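Local coordinates for protein Ika8 (Synthetic construct, PDB 6G6O) that forms a computationally designed, symmetrical eight-bladed beta-propeller of WD40 type, an artificial protein with no assigned natural function, at residues 187-199 with 209-223. Numbering follows the deposited sequence.
Sequences IVVSGAADGTIKV and RDHDGHQSEVTALQF
Ile197 pairs with His211 through two backbone bonds, Ile197 N to His211 O at 2.9 Å and His211 N to Ile197 O at 3.0 Å. Val199 and Arg209 form the next hydrogen-bonded pair of these antiparallel strands; the bond from Arg209 N is weak. Lys198 and Asp210 lie side by side between them, but Lys198 NZ stays 4.4 Å from Asp210 OD1, beyond a salt bridge, and hydrogen-bonds to Gly173 O. Ile197 CD1 meets the edge of the Phe223 ring in its plane, 3.6 Å from CE1. Val189 CG1 lies over one face near the rim. Leu221 CD1 packs 3.5 Å from Gly191 CA, where a side chain would clash. At the turn, Val218 N gives a bent bond (139° at the hydrogen) to Ala193 O. The bond from Thr196 N to Asp194 OD1 makes an Asx turn. With chi1 at 59°, Thr196 OG1 sits between its own N and carbonyl carbon and hydrogen-bonds to Asp194 OD1, at 2.7 Å from the same face of the carboxylate, and to His174 ND1. A valine here would probably leave Asp194 OD1 with the backbone N alone and His174 without its hydroxyl partner. Strands 187-192 and 197-201 are the middle strands of one blade, with 178-184 and 207-211 at its edges. The chain then crosses to strand 218-224, which starts the next blade and packs Leu221 and Phe223 against Ala180 of strand 178-184.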
loop_
_atom_site.group_PDB
_atom_site.type_symbol
_atom_site.label_atom_id
_atom_site.label_comp_id
_atom_site.label_asym_id
_atom_site.label_seq_id
_atom_site.Cartn_x
_atom_site.Cartn_y
_atom_site.Cartn_z
ATOM N N ILE A 187 -2.209 -15.408 13.546
ATOM C CA ILE A 187 -1.111 -14.462 13.632
ATOM C C ILE A 187 -1.569 -13.160 13.004
ATOM O O ILE A 187 -2.106 -13.150 11.889
ATOM C CB ILE A 187 0.146 -15.004 12.924
ATOM C CG1 ILE A 187 0.674 -16.233 13.667
ATOM C CG2 ILE A 187 1.225 -13.927 12.813
ATOM C CD1 ILE A 187 1.406 -15.892 14.917
ATOM N N VAL A 188 -1.363 -12.070 13.727
ATOM C CA VAL A 188 -1.451 -10.722 13.195
ATOM C C VAL A 188 -0.102 -10.078 13.444
ATOM O O VAL A 188 0.385 -10.085 14.578
ATOM C CB VAL A 188 -2.575 -9.914 13.863
ATOM C CG1 VAL A 188 -2.355 -8.428 13.651
ATOM C CG2 VAL A 188 -3.920 -10.343 13.322
ATOM N N VAL A 189 0.524 -9.571 12.387
ATOM C CA VAL A 189 1.805 -8.887 12.494
ATOM C C VAL A 189 1.590 -7.433 12.103
ATOM O O VAL A 189 0.938 -7.147 11.094
ATOM C CB VAL A 189 2.886 -9.552 11.618
ATOM C CG1 VAL A 189 2.396 -9.719 10.184
ATOM C CG2 VAL A 189 4.182 -8.756 11.665
ATOM N N SER A 190 2.110 -6.521 12.917
ATOM C CA SER A 190 2.012 -5.095 12.650
ATOM C C SER A 190 3.382 -4.461 12.819
ATOM O O SER A 190 4.228 -4.963 13.563
ATOM C CB SER A 190 0.996 -4.409 13.578
ATOM O OG SER A 190 1.410 -4.476 14.932
ATOM N N GLY A 191 3.592 -3.364 12.117
ATOM C CA GLY A 191 4.833 -2.614 12.229
ATOM C C GLY A 191 4.551 -1.140 12.378
ATOM O O GLY A 191 3.693 -0.585 11.693
ATOM N N ALA A 192 5.282 -0.505 13.288
ATOM C CA ALA A 192 5.103 0.904 13.595
ATOM C C ALA A 192 6.292 1.709 13.087
ATOM O O ALA A 192 7.344 1.167 12.743
ATOM C CB ALA A 192 4.917 1.114 15.102
ATOM N N ALA A 193 6.107 3.030 13.057
ATOM C CA ALA A 193 7.110 3.937 12.514
ATOM C C ALA A 193 8.393 3.980 13.334
ATOM O O ALA A 193 9.402 4.491 12.837
ATOM C CB ALA A 193 6.528 5.347 12.396
ATOM N N ASP A 194 8.389 3.468 14.563
ATOM C CA ASP A 194 9.575 3.481 15.408
ATOM C C ASP A 194 10.459 2.258 15.206
ATOM O O ASP A 194 11.426 2.077 15.952
ATOM C CB ASP A 194 9.175 3.596 16.883
ATOM C CG ASP A 194 8.138 2.565 17.292
ATOM O OD1 ASP A 194 7.833 1.666 16.483
ATOM O OD2 ASP A 194 7.623 2.660 18.426
ATOM N N GLY A 195 10.151 1.417 14.221
ATOM C CA GLY A 195 10.923 0.226 13.959
ATOM C C GLY A 195 10.433 -1.024 14.655
ATOM O O GLY A 195 10.910 -2.118 14.332
ATOM N N THR A 196 9.497 -0.904 15.591
ATOM C CA THR A 196 9.012 -2.070 16.314
ATOM C C THR A 196 8.119 -2.925 15.422
ATOM O O THR A 196 7.368 -2.412 14.589
ATOM C CB THR A 196 8.242 -1.648 17.566
ATOM O OG1 THR A 196 7.133 -0.821 17.195
ATOM C CG2 THR A 196 9.147 -0.878 18.516
ATOM N N ILE A 197 8.210 -4.240 15.601
ATOM C CA ILE A 197 7.378 -5.199 14.888
ATOM C C ILE A 197 6.770 -6.140 15.915
ATOM O O ILE A 197 7.495 -6.755 16.706
ATOM C CB ILE A 197 8.181 -5.983 13.831
ATOM C CG1 ILE A 197 8.444 -5.106 12.602
ATOM C CG2 ILE A 197 7.451 -7.265 13.441
ATOM C CD1 ILE A 197 7.351 -5.155 11.558
ATOM N N LYS A 198 5.444 -6.251 15.909
ATOM C CA LYS A 198 4.719 -7.014 16.914
ATOM C C LYS A 198 3.871 -8.082 16.240
ATOM O O LYS A 198 3.118 -7.789 15.306
ATOM C CB LYS A 198 3.850 -6.090 17.769
ATOM C CG LYS A 198 4.663 -5.129 18.622
ATOM C CD LYS A 198 3.812 -4.458 19.683
ATOM C CE LYS A 198 4.647 -3.539 20.554
ATOM N NZ LYS A 198 3.856 -2.993 21.689
ATOM N N VAL A 199 3.998 -9.316 16.721
ATOM C CA VAL A 199 3.277 -10.466 16.188
ATOM C C VAL A 199 2.217 -10.864 17.203
ATOM O O VAL A 199 2.539 -11.191 18.353
ATOM C CB VAL A 199 4.227 -11.635 15.888
ATOM C CG1 VAL A 199 3.438 -12.901 15.602
ATOM C CG2 VAL A 199 5.130 -11.285 14.720
ATOM N N ARG A 209 5.479 -12.127 19.657
ATOM C CA ARG A 209 6.815 -11.625 19.381
ATOM C C ARG A 209 6.786 -10.107 19.384
ATOM O O ARG A 209 5.881 -9.497 18.812
ATOM C CB ARG A 209 7.346 -12.134 18.036
ATOM C CG ARG A 209 7.624 -13.626 17.999
ATOM C CD ARG A 209 8.913 -13.963 18.727
ATOM N NE ARG A 209 9.217 -15.388 18.660
ATOM C CZ ARG A 209 9.109 -16.224 19.687
ATOM N NH1 ARG A 209 8.705 -15.777 20.868
ATOM N NH2 ARG A 209 9.406 -17.508 19.535
ATOM N N ASP A 210 7.780 -9.504 20.034
ATOM C CA ASP A 210 7.905 -8.047 20.091
ATOM C C ASP A 210 9.372 -7.701 19.869
ATOM O O ASP A 210 10.195 -7.843 20.778
ATOM C CB ASP A 210 7.400 -7.492 21.417
ATOM C CG ASP A 210 7.825 -6.054 21.645
ATOM O OD1 ASP A 210 7.557 -5.205 20.768
ATOM O OD2 ASP A 210 8.425 -5.773 22.704
ATOM N N HIS A 211 9.693 -7.249 18.661
ATOM C CA HIS A 211 11.044 -6.854 18.295
ATOM C C HIS A 211 11.105 -5.339 18.158
ATOM O O HIS A 211 10.150 -4.711 17.691
ATOM C CB HIS A 211 11.470 -7.517 16.982
ATOM C CG HIS A 211 10.920 -8.897 16.792
ATOM N ND1 HIS A 211 11.535 -10.022 17.295
ATOM C CD2 HIS A 211 9.811 -9.332 16.148
ATOM C CE1 HIS A 211 10.830 -11.091 16.970
ATOM N NE2 HIS A 211 9.778 -10.699 16.273
ATOM N N ASP A 212 12.227 -4.750 18.574
ATOM C CA ASP A 212 12.410 -3.311 18.437
ATOM C C ASP A 212 12.866 -2.908 17.041
ATOM O O ASP A 212 12.837 -1.717 16.715
ATOM C CB ASP A 212 13.415 -2.807 19.481
ATOM C CG ASP A 212 13.225 -1.334 19.819
ATOM O OD1 ASP A 212 13.581 -0.466 18.992
ATOM O OD2 ASP A 212 12.701 -1.043 20.916
ATOM N N GLY A 213 13.273 -3.863 16.211
ATOM C CA GLY A 213 13.729 -3.555 14.873
ATOM C C GLY A 213 15.193 -3.169 14.840
ATOM O O GLY A 213 15.880 -3.080 15.860
ATOM N N HIS A 214 15.680 -2.932 13.623
ATOM C CA HIS A 214 17.075 -2.583 13.395
ATOM C C HIS A 214 17.243 -1.170 12.852
ATOM O O HIS A 214 18.332 -0.824 12.382
ATOM C CB HIS A 214 17.719 -3.592 12.443
ATOM C CG HIS A 214 17.455 -5.019 12.809
ATOM N ND1 HIS A 214 18.161 -5.678 13.792
ATOM C CD2 HIS A 214 16.560 -5.913 12.324
ATOM C CE1 HIS A 214 17.713 -6.916 13.898
ATOM N NE2 HIS A 214 16.741 -7.084 13.018
ATOM N N GLN A 215 16.198 -0.346 12.908
ATOM C CA GLN A 215 16.255 1.012 12.388
ATOM C C GLN A 215 15.446 1.939 13.282
ATOM O O GLN A 215 14.586 1.502 14.053
ATOM C CB GLN A 215 15.726 1.090 10.947
ATOM C CG GLN A 215 16.628 0.448 9.907
ATOM C CD GLN A 215 15.852 -0.119 8.734
ATOM O OE1 GLN A 215 14.908 -0.889 8.913
ATOM N NE2 GLN A 215 16.248 0.259 7.525
ATOM N N SER A 216 15.737 3.231 13.170
ATOM C CA SER A 216 14.948 4.282 13.792
ATOM C C SER A 216 14.225 5.068 12.706
ATOM O O SER A 216 14.807 5.379 11.663
ATOM C CB SER A 216 15.826 5.217 14.627
ATOM O OG SER A 216 16.380 4.538 15.741
ATOM N N GLU A 217 12.953 5.380 12.960
ATOM C CA GLU A 217 12.092 6.054 11.992
ATOM C C GLU A 217 12.008 5.282 10.682
ATOM O O GLU A 217 12.641 5.668 9.692
ATOM C CB GLU A 217 12.582 7.477 11.705
ATOM C CG GLU A 217 12.978 8.293 12.918
ATOM C CD GLU A 217 13.385 9.704 12.539
ATOM O OE1 GLU A 217 12.501 10.494 12.146
ATOM O OE2 GLU A 217 14.590 10.022 12.621
ATOM N N VAL A 218 11.238 4.201 10.651
ATOM C CA VAL A 218 11.019 3.489 9.399
ATOM C C VAL A 218 9.931 4.202 8.608
ATOM O O VAL A 218 8.994 4.782 9.170
ATOM C CB VAL A 218 10.669 2.008 9.646
ATOM C CG1 VAL A 218 11.737 1.347 10.504
ATOM C CG2 VAL A 218 9.297 1.870 10.286
ATOM N N THR A 219 10.068 4.179 7.284
ATOM C CA THR A 219 9.149 4.874 6.394
ATOM C C THR A 219 8.275 3.942 5.574
ATOM O O THR A 219 7.143 4.307 5.251
ATOM C CB THR A 219 9.923 5.787 5.434
ATOM O OG1 THR A 219 10.824 4.998 4.647
ATOM C CG2 THR A 219 10.719 6.819 6.210
ATOM N N ALA A 220 8.771 2.757 5.234
ATOM C CA ALA A 220 8.026 1.804 4.429
ATOM C C ALA A 220 8.252 0.402 4.973
ATOM O O ALA A 220 9.338 0.075 5.459
ATOM C CB ALA A 220 8.435 1.875 2.953
ATOM N N LEU A 221 7.211 -0.420 4.892
ATOM C CA LEU A 221 7.268 -1.802 5.339
ATOM C C LEU A 221 6.626 -2.702 4.295
ATOM O O LEU A 221 5.809 -2.263 3.482
ATOM C CB LEU A 221 6.559 -1.999 6.686
ATOM C CG LEU A 221 7.314 -1.646 7.964
ATOM C CD1 LEU A 221 6.532 -2.132 9.162
ATOM C CD2 LEU A 221 8.698 -2.256 7.954
ATOM N N GLN A 222 7.004 -3.976 4.334
ATOM C CA GLN A 222 6.429 -4.974 3.445
ATOM C C GLN A 222 6.502 -6.333 4.123
ATOM O O GLN A 222 7.543 -6.699 4.674
ATOM C CB GLN A 222 7.160 -5.004 2.099
ATOM C CG GLN A 222 6.334 -5.577 0.963
ATOM C CD GLN A 222 5.448 -4.542 0.306
ATOM O OE1 GLN A 222 5.566 -3.346 0.573
ATOM N NE2 GLN A 222 4.553 -4.997 -0.562
ATOM N N PHE A 223 5.394 -7.071 4.085
ATOM C CA PHE A 223 5.303 -8.397 4.684
ATOM C C PHE A 223 4.983 -9.410 3.597
ATOM O O PHE A 223 3.969 -9.281 2.902
ATOM C CB PHE A 223 4.233 -8.441 5.778
ATOM C CG PHE A 223 4.455 -7.455 6.887
ATOM C CD1 PHE A 223 5.358 -7.725 7.900
ATOM C CD2 PHE A 223 3.749 -6.266 6.925
ATOM C CE1 PHE A 223 5.560 -6.822 8.923
ATOM C CE2 PHE A 223 3.948 -5.361 7.945
ATOM C CZ PHE A 223 4.855 -5.639 8.946
HETATM O O HOH W 1 13.671 3.389 17.282
#